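Local structure of 3-ketosteroid-delta4-5alpha-dehydrogenase (Rhodococcus jostii, 4AT2) at residues F86-G91 / T110-A115; S479-G484 / L492-F497; W38-D43 / A241-K246. The protein catalyses the flavin-dependent dehydrogenation of 3-ketosteroids of the 5alpha series, introducing a double bond between C4 and C5 during steroid catabolism. All coordinates share one frame; numbering follows the deposited sequence.

Contact 1 of 3, residues F86-G91 / T110-A115. With FAD (flavin-adenine dinucleotide), chain D.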
loop_
_atom_site.group_PDB
_atom_site.type_symbol
_atom_site.label_atom_id
_atom_site.label_comp_id
_atom_site.label_asym_id
_atom_site.label_seq_id
_atom_site.Cartn_x
_atom_site.Cartn_y
_atom_site.Cartn_z
ATOM N N PHE A 86 20.251 16.243 0.071
ATOM C CA PHE A 86 19.450 16.579 -1.114
ATOM C C PHE A 86 18.197 17.324 -0.685
ATOM O O PHE A 86 17.534 16.947 0.288
ATOM C CB PHE A 86 18.984 15.325 -1.854
ATOM C CG PHE A 86 20.033 14.678 -2.697
ATOM C CD1 PHE A 86 20.263 15.105 -3.998
ATOM C CD2 PHE A 86 20.740 13.587 -2.213
ATOM C CE1 PHE A 86 21.218 14.478 -4.794
ATOM C CE2 PHE A 86 21.695 12.953 -3.002
ATOM C CZ PHE A 86 21.933 13.405 -4.292
ATOM N N ILE A 87 17.862 18.366 -1.439
ATOM C CA ILE A 87 16.616 19.101 -1.268
ATOM C C ILE A 87 16.029 19.202 -2.676
ATOM O O ILE A 87 16.680 19.738 -3.575
ATOM C CB ILE A 87 16.854 20.516 -0.687
ATOM C CG1 ILE A 87 17.827 20.478 0.503
ATOM C CG2 ILE A 87 15.519 21.142 -0.280
ATOM C CD1 ILE A 87 18.236 21.854 1.009
ATOM N N TYR A 88 14.837 18.632 -2.868
ATOM C CA TYR A 88 14.230 18.516 -4.188
ATOM C C TYR A 88 13.586 19.835 -4.615
ATOM O O TYR A 88 12.482 20.159 -4.201
ATOM C CB TYR A 88 13.214 17.353 -4.231
ATOM C CG TYR A 88 12.922 16.936 -5.649
ATOM C CD1 TYR A 88 13.717 15.977 -6.281
ATOM C CD2 TYR A 88 11.891 17.545 -6.379
ATOM C CE1 TYR A 88 13.482 15.617 -7.596
ATOM C CE2 TYR A 88 11.643 17.185 -7.701
ATOM C CZ TYR A 88 12.450 16.234 -8.302
ATOM O OH TYR A 88 12.240 15.892 -9.611
ATOM N N LEU A 89 14.291 20.600 -5.444
ATOM C CA LEU A 89 13.848 21.942 -5.821
ATOM C C LEU A 89 14.015 22.148 -7.312
ATOM O O LEU A 89 14.863 21.516 -7.929
ATOM C CB LEU A 89 14.658 22.994 -5.060
ATOM C CG LEU A 89 14.637 22.892 -3.530
ATOM C CD1 LEU A 89 15.658 23.848 -2.956
ATOM C CD2 LEU A 89 13.245 23.189 -2.972
ATOM N N GLY A 90 13.213 23.035 -7.897
ATOM C CA GLY A 90 13.303 23.248 -9.335
ATOM C C GLY A 90 12.410 24.366 -9.798
ATOM O O GLY A 90 12.038 25.248 -9.008
ATOM N N GLY A 91 12.090 24.325 -11.090
ATOM C CA GLY A 91 11.280 25.352 -11.733
ATOM C C GLY A 91 12.076 26.549 -12.212
ATOM O O GLY A 91 11.498 27.581 -12.576
ATOM N N THR A 110 4.862 17.994 -13.810
ATOM C CA THR A 110 4.614 16.867 -14.709
ATOM C C THR A 110 5.475 15.680 -14.304
ATOM O O THR A 110 4.987 14.543 -14.209
ATOM C CB THR A 110 4.851 17.272 -16.171
ATOM O OG1 THR A 110 3.927 18.319 -16.507
ATOM C CG2 THR A 110 4.621 16.075 -17.121
ATOM N N PHE A 111 6.744 15.952 -14.028
ATOM C CA PHE A 111 7.623 14.890 -13.564
ATOM C C PHE A 111 7.138 14.293 -12.240
ATOM O O PHE A 111 7.062 13.062 -12.088
ATOM C CB PHE A 111 9.081 15.351 -13.400
ATOM C CG PHE A 111 9.927 14.321 -12.713
ATOM C CD1 PHE A 111 10.405 13.215 -13.420
ATOM C CD2 PHE A 111 10.165 14.398 -11.343
ATOM C CE1 PHE A 111 11.146 12.230 -12.784
ATOM C CE2 PHE A 111 10.899 13.415 -10.700
ATOM C CZ PHE A 111 11.393 12.334 -11.422
ATOM N N MET A 112 6.852 15.157 -11.272
ATOM C CA MET A 112 6.538 14.679 -9.922
ATOM C C MET A 112 5.244 13.864 -9.888
ATOM O O MET A 112 5.178 12.845 -9.209
ATOM C CB MET A 112 6.473 15.837 -8.923
ATOM C CG MET A 112 7.842 16.455 -8.648
ATOM S SD MET A 112 7.766 17.848 -7.506
ATOM C CE MET A 112 7.643 17.013 -5.920
ATOM N N MET A 113 4.226 14.310 -10.622
ATOM C CA MET A 113 2.955 13.564 -10.693
ATOM C C MET A 113 3.184 12.158 -11.250
ATOM O O MET A 113 2.606 11.178 -10.762
ATOM C CB MET A 113 1.918 14.309 -11.552
ATOM C CG MET A 113 1.394 15.595 -10.932
ATOM S SD MET A 113 0.655 15.374 -9.300
ATOM C CE MET A 113 -0.742 14.315 -9.693
ATOM N N ALA A 114 4.048 12.058 -12.259
ATOM C CA ALA A 114 4.336 10.768 -12.888
ATOM C C ALA A 114 5.190 9.852 -12.015
ATOM O O ALA A 114 4.944 8.643 -11.962
ATOM C CB ALA A 114 5.008 10.986 -14.241
ATOM N N ALA A 115 6.185 10.424 -11.336
ATOM C CA ALA A 115 7.209 9.637 -10.650
ATOM C C ALA A 115 6.872 9.320 -9.206
ATOM O O ALA A 115 7.409 8.364 -8.652
ATOM C CB ALA A 115 8.568 10.331 -10.725
HETATM P PA FAD D . 13.671 14.719 11.806
HETATM O O1A FAD D . 14.634 15.546 11.050
HETATM O O2A FAD D . 14.073 13.369 12.229
HETATM O O5B FAD D . 13.219 15.550 13.099
HETATM C C5B FAD D . 12.242 15.028 14.004
HETATM C C4B FAD D . 12.650 15.411 15.437
HETATM O O4B FAD D . 11.542 15.002 16.268
HETATM C C3B FAD D . 13.867 14.588 15.878
HETATM O O3B FAD D . 14.883 15.481 16.397
HETATM C C2B FAD D . 13.308 13.652 16.955
HETATM O O2B FAD D . 14.301 13.402 17.985
HETATM C C1B FAD D . 12.128 14.459 17.493
HETATM N N9A FAD D . 11.082 13.639 18.143
HETATM C C8A FAD D . 10.682 12.396 17.847
HETATM N N7A FAD D . 9.705 12.063 18.687
HETATM C C5A FAD D . 9.478 13.107 19.509
HETATM C C6A FAD D . 8.623 13.331 20.536
HETATM N N6A FAD D . 7.765 12.373 20.885
HETATM N N1A FAD D . 8.613 14.494 21.210
HETATM C C2A FAD D . 9.487 15.511 20.856
HETATM N N3A FAD D . 10.365 15.272 19.802
HETATM C C4A FAD D . 10.337 14.074 19.159
HETATM N N1 FAD D . 15.808 12.884 2.623
HETATM C C2 FAD D . 16.024 13.889 1.698
HETATM O O2 FAD D . 15.072 14.543 1.295
HETATM N N3 FAD D . 17.321 14.155 1.235
HETATM C C4 FAD D . 18.397 13.382 1.672
HETATM O O4 FAD D . 19.522 13.635 1.231
HETATM C C4X FAD D . 18.176 12.360 2.603
HETATM N N5 FAD D . 19.194 11.575 3.033
HETATM C C5X FAD D . 18.919 10.461 3.741
HETATM C C6 FAD D . 19.918 9.510 3.972
HETATM C C7 FAD D . 19.649 8.360 4.719
HETATM C C7M FAD D . 20.695 7.437 4.921
HETATM C C8 FAD D . 18.354 8.147 5.236
HETATM C C8M FAD D . 18.015 7.013 6.003
HETATM C C9 FAD D . 17.363 9.105 5.012
HETATM C C9A FAD D . 17.633 10.250 4.247
HETATM N N10 FAD D . 16.666 11.167 3.997
HETATM C C10 FAD D . 16.886 12.115 3.076
HETATM C "C1'" FAD D . 15.391 11.217 4.758
HETATM C "C2'" FAD D . 15.406 12.415 5.719
HETATM O "O2'" FAD D . 16.610 12.305 6.481
HETATM C "C3'" FAD D . 14.191 12.387 6.660
HETATM O "O3'" FAD D . 13.017 11.869 6.009
HETATM C "C4'" FAD D . 13.912 13.805 7.184
HETATM O "O4'" FAD D . 15.102 14.288 7.824
HETATM C "C5'" FAD D . 12.762 13.791 8.194
HETATM O "O5'" FAD D . 12.488 15.149 8.589
HETATM P P FAD D . 11.561 15.444 9.875
HETATM O O1P FAD D . 10.235 14.843 9.699
HETATM O O2P FAD D . 11.691 16.906 10.191
HETATM O O3P FAD D . 12.259 14.500 11.007
#

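Contact 2 of 3, residues S479-G484 / L492-F497. With FAD (flavin-adenine dinucleotide), chain D.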
loop_
_atom_site.group_PDB
_atom_site.type_symbol
_atom_site.label_atom_id
_atom_site.label_comp_id
_atom_site.label_asym_id
_atom_site.label_seq_id
_atom_site.Cartn_x
_atom_site.Cartn_y
_atom_site.Cartn_z
ATOM N N SER A 479 1.835 12.927 5.235
ATOM C CA SER A 479 1.929 12.551 3.825
ATOM C C SER A 479 2.277 13.823 3.052
ATOM O O SER A 479 1.507 14.784 3.051
ATOM C CB SER A 479 0.591 11.970 3.357
ATOM O OG SER A 479 0.660 11.482 2.029
ATOM N N GLY A 480 3.454 13.839 2.425
ATOM C CA GLY A 480 3.960 15.044 1.738
ATOM C C GLY A 480 3.809 14.948 0.233
ATOM O O GLY A 480 2.764 14.524 -0.276
ATOM N N VAL A 481 4.851 15.329 -0.499
ATOM C CA VAL A 481 4.748 15.246 -1.954
ATOM C C VAL A 481 4.723 13.799 -2.458
ATOM O O VAL A 481 4.016 13.509 -3.416
ATOM C CB VAL A 481 5.799 16.113 -2.686
ATOM C CG1 VAL A 481 5.593 17.587 -2.329
ATOM C CG2 VAL A 481 7.223 15.668 -2.356
ATOM N N CYS A 482 5.460 12.896 -1.812
ATOM C CA CYS A 482 5.501 11.498 -2.276
ATOM C C CYS A 482 4.308 10.681 -1.815
ATOM O O CYS A 482 4.044 10.587 -0.613
ATOM C CB CYS A 482 6.780 10.793 -1.809
ATOM S SG CYS A 482 8.290 11.511 -2.467
ATOM N N ALA A 483 3.630 10.052 -2.771
ATOM C CA ALA A 483 2.509 9.143 -2.474
ATOM C C ALA A 483 2.871 7.670 -2.685
ATOM O O ALA A 483 2.135 6.787 -2.247
ATOM C CB ALA A 483 1.285 9.507 -3.313
ATOM N N GLY A 484 3.985 7.411 -3.361
ATOM C CA GLY A 484 4.366 6.037 -3.721
ATOM C C GLY A 484 5.805 6.006 -4.191
ATOM O O GLY A 484 6.697 5.575 -3.453
ATOM N N LEU A 492 13.516 16.295 2.735
ATOM C CA LEU A 492 14.026 17.585 3.229
ATOM C C LEU A 492 13.343 18.756 2.512
ATOM O O LEU A 492 13.089 19.804 3.120
ATOM C CB LEU A 492 15.555 17.689 3.086
ATOM C CG LEU A 492 16.413 16.690 3.882
ATOM C CD1 LEU A 492 17.882 17.105 3.848
ATOM C CD2 LEU A 492 15.925 16.479 5.309
ATOM N N GLY A 493 13.030 18.563 1.234
ATOM C CA GLY A 493 12.298 19.562 0.462
ATOM C C GLY A 493 10.906 19.836 0.997
ATOM O O GLY A 493 10.580 20.982 1.332
ATOM N N ASP A 494 10.063 18.808 1.083
ATOM C CA ASP A 494 8.710 19.071 1.558
ATOM C C ASP A 494 8.658 19.373 3.063
ATOM O O ASP A 494 7.819 20.156 3.507
ATOM C CB ASP A 494 7.641 18.078 1.022
ATOM C CG ASP A 494 7.566 16.758 1.786
ATOM O OD1 ASP A 494 7.848 16.703 3.000
ATOM O OD2 ASP A 494 7.138 15.758 1.152
ATOM N N GLY A 495 9.610 18.820 3.824
ATOM C CA GLY A 495 9.691 19.096 5.262
ATOM C C GLY A 495 10.003 20.563 5.513
ATOM O O GLY A 495 9.364 21.215 6.341
ATOM N N SER A 496 10.978 21.105 4.783
ATOM C CA SER A 496 11.296 22.536 4.950
ATOM C C SER A 496 10.206 23.435 4.358
ATOM O O SER A 496 9.828 24.434 4.974
ATOM C CB SER A 496 12.665 22.882 4.367
ATOM O OG SER A 496 12.733 22.557 2.983
ATOM N N PHE A 497 9.686 23.069 3.186
ATOM C CA PHE A 497 8.671 23.888 2.508
ATOM C C PHE A 497 7.387 23.952 3.343
ATOM O O PHE A 497 6.842 25.043 3.601
ATOM C CB PHE A 497 8.380 23.289 1.117
ATOM C CG PHE A 497 7.493 24.141 0.246
ATOM C CD1 PHE A 497 6.106 24.152 0.420
ATOM C CD2 PHE A 497 8.043 24.892 -0.791
ATOM C CE1 PHE A 497 5.291 24.937 -0.395
ATOM C CE2 PHE A 497 7.233 25.665 -1.618
ATOM C CZ PHE A 497 5.857 25.694 -1.418
HETATM P PA FAD D . 13.671 14.719 11.806
HETATM O O1A FAD D . 14.634 15.546 11.050
HETATM O O2A FAD D . 14.073 13.369 12.229
HETATM O O5B FAD D . 13.219 15.550 13.099
HETATM C C5B FAD D . 12.242 15.028 14.004
HETATM C C4B FAD D . 12.650 15.411 15.437
HETATM O O4B FAD D . 11.542 15.002 16.268
HETATM C C3B FAD D . 13.867 14.588 15.878
HETATM O O3B FAD D . 14.883 15.481 16.397
HETATM C C2B FAD D . 13.308 13.652 16.955
HETATM O O2B FAD D . 14.301 13.402 17.985
HETATM C C1B FAD D . 12.128 14.459 17.493
HETATM N N9A FAD D . 11.082 13.639 18.143
HETATM C C8A FAD D . 10.682 12.396 17.847
HETATM N N7A FAD D . 9.705 12.063 18.687
HETATM C C5A FAD D . 9.478 13.107 19.509
HETATM C C6A FAD D . 8.623 13.331 20.536
HETATM N N6A FAD D . 7.765 12.373 20.885
HETATM N N1A FAD D . 8.613 14.494 21.210
HETATM C C2A FAD D . 9.487 15.511 20.856
HETATM N N3A FAD D . 10.365 15.272 19.802
HETATM C C4A FAD D . 10.337 14.074 19.159
HETATM N N1 FAD D . 15.808 12.884 2.623
HETATM C C2 FAD D . 16.024 13.889 1.698
HETATM O O2 FAD D . 15.072 14.543 1.295
HETATM N N3 FAD D . 17.321 14.155 1.235
HETATM C C4 FAD D . 18.397 13.382 1.672
HETATM O O4 FAD D . 19.522 13.635 1.231
HETATM C C4X FAD D . 18.176 12.360 2.603
HETATM N N5 FAD D . 19.194 11.575 3.033
HETATM C C5X FAD D . 18.919 10.461 3.741
HETATM C C6 FAD D . 19.918 9.510 3.972
HETATM C C7 FAD D . 19.649 8.360 4.719
HETATM C C7M FAD D . 20.695 7.437 4.921
HETATM C C8 FAD D . 18.354 8.147 5.236
HETATM C C8M FAD D . 18.015 7.013 6.003
HETATM C C9 FAD D . 17.363 9.105 5.012
HETATM C C9A FAD D . 17.633 10.250 4.247
HETATM N N10 FAD D . 16.666 11.167 3.997
HETATM C C10 FAD D . 16.886 12.115 3.076
HETATM C "C1'" FAD D . 15.391 11.217 4.758
HETATM C "C2'" FAD D . 15.406 12.415 5.719
HETATM O "O2'" FAD D . 16.610 12.305 6.481
HETATM C "C3'" FAD D . 14.191 12.387 6.660
HETATM O "O3'" FAD D . 13.017 11.869 6.009
HETATM C "C4'" FAD D . 13.912 13.805 7.184
HETATM O "O4'" FAD D . 15.102 14.288 7.824
HETATM C "C5'" FAD D . 12.762 13.791 8.194
HETATM O "O5'" FAD D . 12.488 15.149 8.589
HETATM P P FAD D . 11.561 15.444 9.875
HETATM O O1P FAD D . 10.235 14.843 9.699
HETATM O O2P FAD D . 11.691 16.906 10.191
HETATM O O3P FAD D . 12.259 14.500 11.007
HETATM O O HOH W 1 7.212 13.159 0.571
#

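Contact 3 of 3, residues W38-D43 / A241-K246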
loop_
_atom_site.group_PDB
_atom_site.type_symbol
_atom_site.label_atom_id
_atom_site.label_comp_id
_atom_site.label_asym_id
_atom_site.label_seq_id
_atom_site.Cartn_x
_atom_site.Cartn_y
_atom_site.Cartn_z
ATOM N N TRP A 38 0.552 24.899 33.952
ATOM C CA TRP A 38 1.347 24.778 32.739
ATOM C C TRP A 38 2.787 24.986 33.090
ATOM O O TRP A 38 3.148 26.018 33.660
ATOM C CB TRP A 38 0.893 25.805 31.714
ATOM C CG TRP A 38 -0.528 25.595 31.242
ATOM C CD1 TRP A 38 -1.668 26.304 31.622
ATOM C CD2 TRP A 38 -1.006 24.602 30.271
ATOM N NE1 TRP A 38 -2.783 25.829 30.969
ATOM C CE2 TRP A 38 -2.457 24.809 30.148
ATOM C CE3 TRP A 38 -0.404 23.596 29.524
ATOM C CZ2 TRP A 38 -3.240 24.034 29.309
ATOM C CZ3 TRP A 38 -1.208 22.824 28.679
ATOM C CH2 TRP A 38 -2.592 23.040 28.571
ATOM N N ASP A 39 3.622 24.001 32.783
ATOM C CA ASP A 39 5.051 24.095 33.072
ATOM C C ASP A 39 5.754 25.082 32.155
ATOM O O ASP A 39 6.711 25.749 32.561
ATOM C CB ASP A 39 5.712 22.722 32.971
ATOM C CG ASP A 39 5.161 21.756 33.975
ATOM O OD1 ASP A 39 5.699 21.719 35.099
ATOM O OD2 ASP A 39 4.168 21.072 33.675
ATOM N N TYR A 40 5.272 25.161 30.917
ATOM C CA TYR A 40 5.812 26.067 29.917
ATOM C C TYR A 40 4.639 26.612 29.116
ATOM O O TYR A 40 3.581 25.979 29.051
ATOM C CB TYR A 40 6.784 25.348 28.964
ATOM C CG TYR A 40 7.971 24.670 29.622
ATOM C CD1 TYR A 40 7.882 23.350 30.049
ATOM C CD2 TYR A 40 9.186 25.339 29.792
ATOM C CE1 TYR A 40 8.955 22.715 30.653
ATOM C CE2 TYR A 40 10.275 24.708 30.391
ATOM C CZ TYR A 40 10.150 23.393 30.813
ATOM O OH TYR A 40 11.219 22.738 31.402
ATOM N N GLU A 41 4.829 27.782 28.516
ATOM C CA GLU A 41 3.820 28.389 27.643
ATOM C C GLU A 41 4.504 29.094 26.477
ATOM O O GLU A 41 5.575 29.674 26.638
ATOM C CB GLU A 41 2.952 29.408 28.397
ATOM C CG GLU A 41 2.194 28.868 29.599
ATOM C CD GLU A 41 1.434 29.955 30.348
ATOM O OE1 GLU A 41 0.585 30.636 29.722
ATOM O OE2 GLU A 41 1.688 30.132 31.563
ATOM N N ALA A 42 3.866 29.045 25.308
ATOM C CA ALA A 42 4.322 29.755 24.114
ATOM C C ALA A 42 3.124 30.032 23.219
ATOM O O ALA A 42 2.029 29.525 23.466
ATOM C CB ALA A 42 5.359 28.932 23.353
ATOM N N ASP A 43 3.322 30.839 22.184
ATOM C CA ASP A 43 2.270 31.041 21.191
ATOM C C ASP A 43 2.238 29.842 20.255
ATOM O O ASP A 43 1.185 29.266 20.011
ATOM C CB ASP A 43 2.532 32.294 20.368
ATOM C CG ASP A 43 2.362 33.562 21.164
ATOM O OD1 ASP A 43 1.530 33.586 22.094
ATOM O OD2 ASP A 43 3.075 34.530 20.851
ATOM N N ALA A 241 3.968 16.167 27.906
ATOM C CA ALA A 241 5.226 15.476 27.599
ATOM C C ALA A 241 5.838 14.866 28.852
ATOM O O ALA A 241 5.454 15.210 29.966
ATOM C CB ALA A 241 6.224 16.433 26.956
ATOM N N LYS A 242 6.787 13.960 28.666
ATOM C CA LYS A 242 7.695 13.586 29.756
ATOM C C LYS A 242 9.036 14.300 29.542
ATOM O O LYS A 242 9.620 14.216 28.459
ATOM C CB LYS A 242 7.887 12.062 29.834
ATOM C CG LYS A 242 8.733 11.602 31.029
ATOM C CD LYS A 242 8.953 10.093 31.040
ATOM C CE LYS A 242 9.758 9.663 32.262
ATOM N NZ LYS A 242 10.023 8.200 32.287
ATOM N N GLN A 243 9.501 15.031 30.559
ATOM C CA GLN A 243 10.802 15.702 30.484
ATOM C C GLN A 243 11.535 15.507 31.792
ATOM O O GLN A 243 10.951 15.713 32.859
ATOM C CB GLN A 243 10.655 17.202 30.212
ATOM C CG GLN A 243 11.986 17.894 29.911
ATOM C CD GLN A 243 11.944 19.405 30.084
ATOM O OE1 GLN A 243 11.227 19.937 30.941
ATOM N NE2 GLN A 243 12.729 20.107 29.271
ATOM N N TYR A 244 12.809 15.128 31.692
ATOM C CA TYR A 244 13.640 14.882 32.874
ATOM C C TYR A 244 12.874 14.058 33.904
ATOM O O TYR A 244 12.829 14.398 35.093
ATOM C CB TYR A 244 14.188 16.201 33.456
ATOM C CG TYR A 244 14.970 16.979 32.417
ATOM C CD1 TYR A 244 15.977 16.357 31.679
ATOM C CD2 TYR A 244 14.686 18.314 32.152
ATOM C CE1 TYR A 244 16.689 17.051 30.705
ATOM C CE2 TYR A 244 15.394 19.016 31.184
ATOM C CZ TYR A 244 16.391 18.376 30.464
ATOM O OH TYR A 244 17.101 19.048 29.481
ATOM N N GLY A 245 12.263 12.977 33.421
ATOM C CA GLY A 245 11.637 11.988 34.306
ATOM C C GLY A 245 10.241 12.293 34.810
ATOM O O GLY A 245 9.626 11.444 35.449
ATOM N N LYS A 246 9.733 13.493 34.543
ATOM C CA LYS A 246 8.412 13.859 35.053
ATOM C C LYS A 246 7.466 14.358 33.967
ATOM O O LYS A 246 7.893 14.816 32.909
ATOM C CB LYS A 246 8.500 14.859 36.222
ATOM C CG LYS A 246 9.007 16.240 35.873
ATOM C CD LYS A 246 8.804 17.186 37.052
ATOM C CE LYS A 246 9.030 18.629 36.642
ATOM N NZ LYS A 246 10.434 18.862 36.207
#

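Contact 1 of 3, residues F86-G91 / T110-A115
Tyr88 reaches from the short strand 87-88 to helix 105-115 and meets it through two side chains, Phe111 and Met112. The apolar part of this contact is small and buried. With its ring swung to the side opposite its own amide nitrogen (chi1 -162°), Tyr88 sends its hydroxyl end toward the helix, where OH comes 3.0 Å from CE2 of Phe111. Tyr88 OH rests against the CD2-CE2 bond of Phe111, the two side chains oblique to each other, and Tyr88 CZ lies 4.0 Å from Phe111 CE2. Within the helix, Ala115 CB lies 3.5 Å above one face of the Phe111 ring, offset toward its rim, and Phe175 meets the same ring edge-to-face.

A Met-aromatic contact comes next. The thioether of Met112, its CG beside the backbone N (chi1 -70°) and its chain extended at chi2, passes alongside Tyr88 in the opposite direction and puts SD 3.9 Å from Tyr88 CE2. The sulfur is 5.1 Å from the centroid of the Tyr88 ring and 67° off the ring normal, an oblique approach.

The polar end of Tyr88 is satisfied by residues other than the helix: OH is hydrogen-bonded to Glu170 and to Arg184, which together fix where the phenol ends beside Phe111.

Two residues before Tyr88, the backbone of Phe86 pairs with the flavin. Its N donates to FAD O4 at 2.9 Å and its O accepts from FAD N3 at 3.0 Å, both bonds somewhat bent, while O4 also lies at the edge of the Phe86 ring. This two-way backbone pairing with the pyrimidine edge of the isoalloxazine belongs to the FAD site, which strand 87-88 joins to helix 105-115 through Tyr88.

Contact 2 of 3, residues S479-G484 / L492-F497
Asp494 has its CG lodged between its backbone N and carbonyl carbon (chi1 82°), which turns the carboxylate off helix 490-507 toward the loop at Gly480 and Val481. Val481, whose CG1 stands opposite its carbonyl carbon, meanwhile lays its two methyls along the aspartate, CG2 coming 3.5 Å from Asp494 OD2. The amide of Val481 donates to that oxygen, N to OD2 2.9 Å with an N-H...O angle of 159°, from a position 36° out of the carboxylate plane. A water takes a second place on OD2, donating to it at 2.7 Å and accepting from Cys482 N at 3.0 Å, so two successive loop amides are tied to one oxygen, one directly and the next through the water. Gly480 CA packs 3.3 Å from Asp494 OD2; a side chain there would collide with the carboxylate. OD1 forms a salt bridge with Arg476, whose backbone N also binds FAD.

Replacing Asp494 with alanine removes the carboxylate, which would probably leave the Val481 amide, the bridging water and the Arg476 guanidinium without their partner. Two residues earlier, Leu492 N makes a nearly straight hydrogen bond to FAD O2 at 2.8 Å. Coming from the N-terminal turn of the helix, this donor would probably help stabilise negative charge on the pyrimidine ring of reduced flavin, while the buried carboxylate is likely kept ionised by Arg476.

Contact 3 of 3, residues W38-D43 / A241-K246
Tyr40 and Gln243 join two non-adjacent strands of a five-stranded mixed sheet. Tyr40 belongs to the edge strand 40-42, and Gln243 ends strand 236-243, where a type I' turn of a beta hairpin leads into strand 246-252, the strand lying between them in the sheet. The two side chains cross at about a right angle, and the planes of the phenol ring and the amide are turned 70° against each other. Gln243 extends from the strand with CG opposite its backbone N (chi1 -171°), bringing its amide to the rim of the tyrosine ring. OE1 there lies near the ring plane, 3.6 Å from Tyr40 CE1. The other half of the amide is also committed: NE2 is hydrogen-bonded to Glu220 and to the carbonyl of Tyr221, which fixes the amide's rotation and turns OE1 toward the phenol. Tyr40 itself packs on Val250 and Met223. The hairpin behind Gln243 is closed by paired backbone bonds, Gln243 N to Lys246 O at 2.9 Å and Lys246 N to Gln243 O at 3.0 Å. Across the contact, Tyr40 OH donates to Gln243 OE1 at 2.8 Å, in the carbonyl plane and on a lone pair, with a C=O...O angle of 123°.

In the fold
From the N terminus, the chain first lays down 38-43, the opening half of contact 3, which closes only at 241-246, some 200 residues later. Contact 1 falls entirely within that long excursion, closing a short, partly helical loop between 86-91 and 110-115. Contact 2 follows both in series, joining the loop after strand 471-473 to the C-terminal helix 490-507. Contacts 1 and 2 touch, with Met112 CE 3.8 Å from Val481 CB, and both reach FAD, so distant parts of the sequence meet next to the flavin. Contact 3 stands apart in the mixed sheet, its centre about 39 Å from that of contact 1 and 29 Å from that of contact 2.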